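Local structure of transcription termination factor NusA (4MTN) at residues Asp177-Glu189 and Arg232-Arg244. The protein probably takes part in both transcription termination and antitermination, binding the core RNA polymerase and the nascent RNA. Residues are numbered along the deposited sequence; the frame is centred on the assembly and turned at random.
Sequences DFVRRLLELEIPE and RIRNVGEELGGER. With SO4 (sulfate ion), chain B; SO4 (sulfate ion), chain C.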
loop_
_atom_site.group_PDB
_atom_site.type_symbol
_atom_site.label_atom_id
_atom_site.label_comp_id
_atom_site.label_asym_id
_atom_site.label_seq_id
_atom_site.Cartn_x
_atom_site.Cartn_y
_atom_site.Cartn_z
ATOM N N ASP A 177 -0.846 -4.533 5.882
ATOM C CA ASP A 177 -2.169 -4.760 6.454
ATOM C C ASP A 177 -2.450 -6.239 6.705
ATOM O O ASP A 177 -3.240 -6.576 7.584
ATOM C CB ASP A 177 -3.256 -4.180 5.546
ATOM C CG ASP A 177 -3.315 -2.666 5.603
ATOM O OD1 ASP A 177 -2.714 -2.079 6.526
ATOM O OD2 ASP A 177 -3.970 -2.066 4.726
ATOM N N PHE A 178 -1.808 -7.116 5.939
ATOM C CA PHE A 178 -1.992 -8.553 6.125
ATOM C C PHE A 178 -1.488 -8.988 7.497
ATOM O O PHE A 178 -2.138 -9.771 8.189
ATOM C CB PHE A 178 -1.273 -9.344 5.030
ATOM C CG PHE A 178 -1.644 -10.802 4.994
ATOM C CD1 PHE A 178 -2.898 -11.222 5.408
ATOM C CD2 PHE A 178 -0.736 -11.753 4.562
ATOM C CE1 PHE A 178 -3.243 -12.560 5.380
ATOM C CE2 PHE A 178 -1.074 -13.095 4.532
ATOM C CZ PHE A 178 -2.328 -13.499 4.943
ATOM N N VAL A 179 -0.324 -8.475 7.885
ATOM C CA VAL A 179 0.248 -8.767 9.193
ATOM C C VAL A 179 -0.625 -8.191 10.301
ATOM O O VAL A 179 -0.876 -8.845 11.316
ATOM C CB VAL A 179 1.676 -8.203 9.322
ATOM C CG1 VAL A 179 2.211 -8.417 10.728
ATOM C CG2 VAL A 179 2.588 -8.843 8.295
ATOM N N ARG A 180 -1.089 -6.963 10.089
ATOM C CA ARG A 180 -1.927 -6.267 11.059
ATOM C C ARG A 180 -3.203 -7.049 11.353
ATOM O O ARG A 180 -3.616 -7.165 12.505
ATOM C CB ARG A 180 -2.270 -4.863 10.552
ATOM C CG ARG A 180 -3.088 -4.031 11.520
ATOM C CD ARG A 180 -3.447 -2.680 10.923
ATOM N NE ARG A 180 -2.299 -1.783 10.835
ATOM C CZ ARG A 180 -1.993 -0.869 11.751
ATOM N NH1 ARG A 180 -2.753 -0.733 12.830
ATOM N NH2 ARG A 180 -0.930 -0.093 11.591
ATOM N N ARG A 181 -3.818 -7.592 10.307
ATOM C CA ARG A 181 -5.034 -8.382 10.460
ATOM C C ARG A 181 -4.763 -9.681 11.211
ATOM O O ARG A 181 -5.494 -10.038 12.134
ATOM C CB ARG A 181 -5.650 -8.698 9.095
ATOM C CG ARG A 181 -6.124 -7.492 8.297
ATOM C CD ARG A 181 -7.368 -6.857 8.894
ATOM N NE ARG A 181 -7.047 -5.813 9.861
ATOM C CZ ARG A 181 -6.789 -4.549 9.539
ATOM N NH1 ARG A 181 -6.810 -4.168 8.270
ATOM N NH2 ARG A 181 -6.511 -3.665 10.488
ATOM N N LEU A 182 -3.710 -10.384 10.804
ATOM C CA LEU A 182 -3.358 -11.666 11.402
ATOM C C LEU A 182 -3.036 -11.533 12.886
ATOM O O LEU A 182 -3.357 -12.418 13.681
ATOM C CB LEU A 182 -2.172 -12.289 10.665
ATOM C CG LEU A 182 -2.464 -12.817 9.260
ATOM C CD1 LEU A 182 -1.178 -13.239 8.571
ATOM C CD2 LEU A 182 -3.451 -13.972 9.319
ATOM N N LEU A 183 -2.404 -10.425 13.255
ATOM C CA LEU A 183 -2.098 -10.156 14.655
ATOM C C LEU A 183 -3.377 -9.921 15.449
ATOM O O LEU A 183 -3.489 -10.346 16.601
ATOM C CB LEU A 183 -1.163 -8.951 14.781
ATOM C CG LEU A 183 0.300 -9.228 14.420
ATOM C CD1 LEU A 183 1.104 -7.939 14.352
ATOM C CD2 LEU A 183 0.916 -10.190 15.422
ATOM N N GLU A 184 -4.340 -9.252 14.825
ATOM C CA GLU A 184 -5.627 -8.989 15.458
ATOM C C GLU A 184 -6.380 -10.288 15.725
ATOM O O GLU A 184 -7.085 -10.411 16.722
ATOM C CB GLU A 184 -6.475 -8.056 14.590
ATOM C CG GLU A 184 -5.966 -6.624 14.529
ATOM C CD GLU A 184 -6.653 -5.799 13.456
ATOM O OE1 GLU A 184 -7.520 -6.347 12.743
ATOM O OE2 GLU A 184 -6.324 -4.601 13.324
ATOM N N LEU A 185 -6.219 -11.259 14.832
ATOM C CA LEU A 185 -6.880 -12.550 14.982
ATOM C C LEU A 185 -6.214 -13.414 16.049
ATOM O O LEU A 185 -6.890 -14.043 16.861
ATOM C CB LEU A 185 -6.898 -13.303 13.650
ATOM C CG LEU A 185 -7.835 -12.788 12.556
ATOM C CD1 LEU A 185 -7.703 -13.640 11.305
ATOM C CD2 LEU A 185 -9.274 -12.769 13.047
ATOM N N GLU A 186 -4.886 -13.443 16.040
ATOM C CA GLU A 186 -4.140 -14.348 16.907
ATOM C C GLU A 186 -4.033 -13.840 18.343
ATOM O O GLU A 186 -4.082 -14.626 19.290
ATOM C CB GLU A 186 -2.739 -14.587 16.338
ATOM C CG GLU A 186 -2.129 -15.918 16.744
ATOM C CD GLU A 186 -2.804 -17.096 16.067
ATOM O OE1 GLU A 186 -3.343 -16.916 14.954
ATOM O OE2 GLU A 186 -2.799 -18.202 16.649
ATOM N N ILE A 187 -3.882 -12.529 18.504
ATOM C CA ILE A 187 -3.717 -11.943 19.831
ATOM C C ILE A 187 -5.023 -11.355 20.356
ATOM O O ILE A 187 -5.485 -10.325 19.865
ATOM C CB ILE A 187 -2.638 -10.845 19.829
ATOM C CG1 ILE A 187 -1.337 -11.380 19.230
ATOM C CG2 ILE A 187 -2.407 -10.324 21.241
ATOM C CD1 ILE A 187 -0.195 -10.388 19.263
ATOM N N PRO A 188 -5.619 -12.007 21.367
ATOM C CA PRO A 188 -6.891 -11.571 21.954
ATOM C C PRO A 188 -6.841 -10.153 22.521
ATOM O O PRO A 188 -7.846 -9.452 22.465
ATOM C CB PRO A 188 -7.139 -12.596 23.069
ATOM C CG PRO A 188 -5.814 -13.229 23.324
ATOM C CD PRO A 188 -5.115 -13.234 22.005
ATOM N N GLU A 189 -5.694 -9.736 23.049
ATOM C CA GLU A 189 -5.560 -8.384 23.584
ATOM C C GLU A 189 -5.754 -7.326 22.498
ATOM O O GLU A 189 -6.219 -6.222 22.775
ATOM C CB GLU A 189 -4.196 -8.193 24.251
ATOM C CG GLU A 189 -4.028 -8.915 25.578
ATOM C CD GLU A 189 -3.421 -10.296 25.427
ATOM O OE1 GLU A 189 -3.664 -10.951 24.393
ATOM O OE2 GLU A 189 -2.691 -10.721 26.345
ATOM N N ARG A 232 2.002 -17.058 19.955
ATOM C CA ARG A 232 0.985 -16.468 19.086
ATOM C C ARG A 232 1.611 -15.594 18.005
ATOM O O ARG A 232 1.139 -15.561 16.868
ATOM C CB ARG A 232 -0.013 -15.649 19.906
ATOM C CG ARG A 232 -0.835 -16.470 20.887
ATOM C CD ARG A 232 -1.594 -15.569 21.843
ATOM N NE ARG A 232 -0.722 -14.550 22.417
ATOM C CZ ARG A 232 -1.109 -13.651 23.315
ATOM N NH1 ARG A 232 -2.361 -13.641 23.752
ATOM N NH2 ARG A 232 -0.241 -12.761 23.777
ATOM N N ILE A 233 2.675 -14.885 18.367
ATOM C CA ILE A 233 3.399 -14.051 17.416
ATOM C C ILE A 233 4.070 -14.916 16.350
ATOM O O ILE A 233 4.054 -14.581 15.164
ATOM C CB ILE A 233 4.452 -13.177 18.126
ATOM C CG1 ILE A 233 3.764 -12.147 19.022
ATOM C CG2 ILE A 233 5.347 -12.479 17.118
ATOM C CD1 ILE A 233 4.722 -11.300 19.829
ATOM N N ARG A 234 4.642 -16.039 16.775
ATOM C CA ARG A 234 5.284 -16.962 15.845
ATOM C C ARG A 234 4.263 -17.650 14.943
ATOM O O ARG A 234 4.569 -17.988 13.801
ATOM C CB ARG A 234 6.104 -18.010 16.599
ATOM C CG ARG A 234 7.409 -17.486 17.174
ATOM C CD ARG A 234 8.302 -18.631 17.620
ATOM N NE ARG A 234 7.546 -19.649 18.342
ATOM C CZ ARG A 234 7.279 -19.600 19.642
ATOM N NH1 ARG A 234 7.711 -18.580 20.373
ATOM N NH2 ARG A 234 6.579 -20.572 20.212
ATOM N N ASN A 235 3.056 -17.860 15.463
ATOM C CA ASN A 235 1.976 -18.447 14.674
ATOM C C ASN A 235 1.659 -17.594 13.451
ATOM O O ASN A 235 1.443 -18.114 12.357
ATOM C CB ASN A 235 0.717 -18.629 15.524
ATOM C CG ASN A 235 0.811 -19.816 16.464
ATOM O OD1 ASN A 235 1.566 -20.758 16.220
ATOM N ND2 ASN A 235 0.037 -19.780 17.543
ATOM N N VAL A 236 1.637 -16.280 13.649
ATOM C CA VAL A 236 1.436 -15.340 12.555
ATOM C C VAL A 236 2.608 -15.426 11.582
ATOM O O VAL A 236 2.424 -15.400 10.364
ATOM C CB VAL A 236 1.285 -13.894 13.074
ATOM C CG1 VAL A 236 1.224 -12.907 11.919
ATOM C CG2 VAL A 236 0.048 -13.771 13.948
ATOM N N GLY A 237 3.812 -15.551 12.133
ATOM C CA GLY A 237 5.019 -15.638 11.331
ATOM C C GLY A 237 5.081 -16.882 10.467
ATOM O O GLY A 237 5.591 -16.841 9.348
ATOM N N GLU A 238 4.562 -17.992 10.985
ATOM C CA GLU A 238 4.559 -19.247 10.242
ATOM C C GLU A 238 3.517 -19.220 9.132
ATOM O O GLU A 238 3.668 -19.888 8.110
ATOM C CB GLU A 238 4.305 -20.430 11.178
ATOM C CG GLU A 238 5.406 -20.655 12.202
ATOM C CD GLU A 238 6.773 -20.833 11.564
ATOM O OE1 GLU A 238 6.855 -21.450 10.481
ATOM O OE2 GLU A 238 7.767 -20.350 12.148
ATOM N N GLU A 239 2.459 -18.443 9.339
ATOM C CA GLU A 239 1.437 -18.256 8.317
ATOM C C GLU A 239 1.992 -17.417 7.173
ATOM O O GLU A 239 1.487 -17.462 6.051
ATOM C CB GLU A 239 0.191 -17.596 8.912
ATOM C CG GLU A 239 -0.577 -18.480 9.883
ATOM C CD GLU A 239 -1.609 -17.710 10.686
ATOM O OE1 GLU A 239 -1.615 -16.464 10.611
ATOM O OE2 GLU A 239 -2.414 -18.351 11.395
ATOM N N LEU A 240 3.034 -16.648 7.471
ATOM C CA LEU A 240 3.691 -15.809 6.477
ATOM C C LEU A 240 4.899 -16.509 5.861
ATOM O O LEU A 240 5.618 -15.925 5.050
ATOM C CB LEU A 240 4.112 -14.479 7.102
ATOM C CG LEU A 240 2.971 -13.649 7.688
ATOM C CD1 LEU A 240 3.503 -12.371 8.310
ATOM C CD2 LEU A 240 1.930 -13.342 6.622
ATOM N N GLY A 241 5.121 -17.760 6.251
ATOM C CA GLY A 241 6.202 -18.551 5.690
ATOM C C GLY A 241 7.535 -18.409 6.401
ATOM O O GLY A 241 8.591 -18.590 5.794
ATOM N N GLY A 242 7.492 -18.090 7.691
ATOM C CA GLY A 242 8.702 -17.963 8.481
ATOM C C GLY A 242 9.205 -16.538 8.585
ATOM O O GLY A 242 10.370 -16.301 8.906
ATOM N N GLU A 243 8.324 -15.585 8.307
ATOM C CA GLU A 243 8.661 -14.170 8.410
ATOM C C GLU A 243 8.902 -13.772 9.866
ATOM O O GLU A 243 8.097 -14.083 10.744
ATOM C CB GLU A 243 7.547 -13.318 7.795
ATOM C CG GLU A 243 7.760 -11.818 7.896
ATOM C CD GLU A 243 6.751 -11.034 7.078
ATOM O OE1 GLU A 243 6.047 -11.647 6.248
ATOM O OE2 GLU A 243 6.661 -9.803 7.263
ATOM N N ARG A 244 10.016 -13.091 10.117
ATOM C CA ARG A 244 10.376 -12.679 11.470
ATOM C C ARG A 244 9.564 -11.473 11.929
ATOM O O ARG A 244 9.453 -10.479 11.215
ATOM C CB ARG A 244 11.871 -12.365 11.553
ATOM C CG ARG A 244 12.768 -13.583 11.402
ATOM C CD ARG A 244 12.394 -14.660 12.407
ATOM N NE ARG A 244 12.407 -14.152 13.775
ATOM C CZ ARG A 244 11.920 -14.811 14.821
ATOM N NH1 ARG A 244 11.377 -16.009 14.660
ATOM N NH2 ARG A 244 11.975 -14.270 16.031
HETATM S S SO4 B . 1.621 -17.190 23.738
HETATM O O1 SO4 B . 1.740 -16.043 22.843
HETATM O O2 SO4 B . 0.816 -18.227 23.099
HETATM O O3 SO4 B . 2.952 -17.713 24.030
HETATM O O4 SO4 B . 0.978 -16.773 24.980
HETATM S S SO4 C . 5.161 -23.502 21.027
HETATM O O1 SO4 C . 6.289 -22.672 21.436
HETATM O O2 SO4 C . 4.776 -23.160 19.661
HETATM O O3 SO4 C . 5.544 -24.909 21.088
HETATM O O4 SO4 C . 4.034 -23.269 21.926
#
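E186 of helix 177-186 drops as a knob among R232, N235, V236 and E239 of helix 232-239, the two helices running 138° apart in what is consistent with the type II KH fold of NusA, where helix 177-186, ahead of strand 195-203, would be the first helix. Its CG lies anti to the backbone N (chi1 -153°) and passes 3.3 Å from R232 O; a bend at chi2 then carries the carboxylate across N235, whose ND2 gives OE2 a weak hydrogen bond. The E239 carboxylate comes near, turned almost perpendicular to that of E186, and also has a long, weak ion pair with R154.

Farther toward the C-terminal end of helix 232-239 the packing is mostly apolar. V236 wedges CG1 against L182 CB (3.7 Å) and turns CG2 to L183. L240, beside the Schellman turn ending the helix, forks: CD1 meets V179 CG2 at 3.6 Å, while CD2 packs on F178 CE2 and on L182 CD1, itself centred over one face of the F178 ring.

At the other end the R232 guanidinium has I187 CG2 over one face and a sulfate oxygen over the opposite one. Its NH2 bonds A224 O, and its NH1 makes a salt bridge, 3.1 Å to the syn lone pair of E189 OE1. A leucine at R232 would probably leave the E189 carboxylate without its countercharge and A224 O without this donor. The sulfate, probably from the crystallisation liquor, accepts the R232 backbone N on its O1 at 3.1 Å.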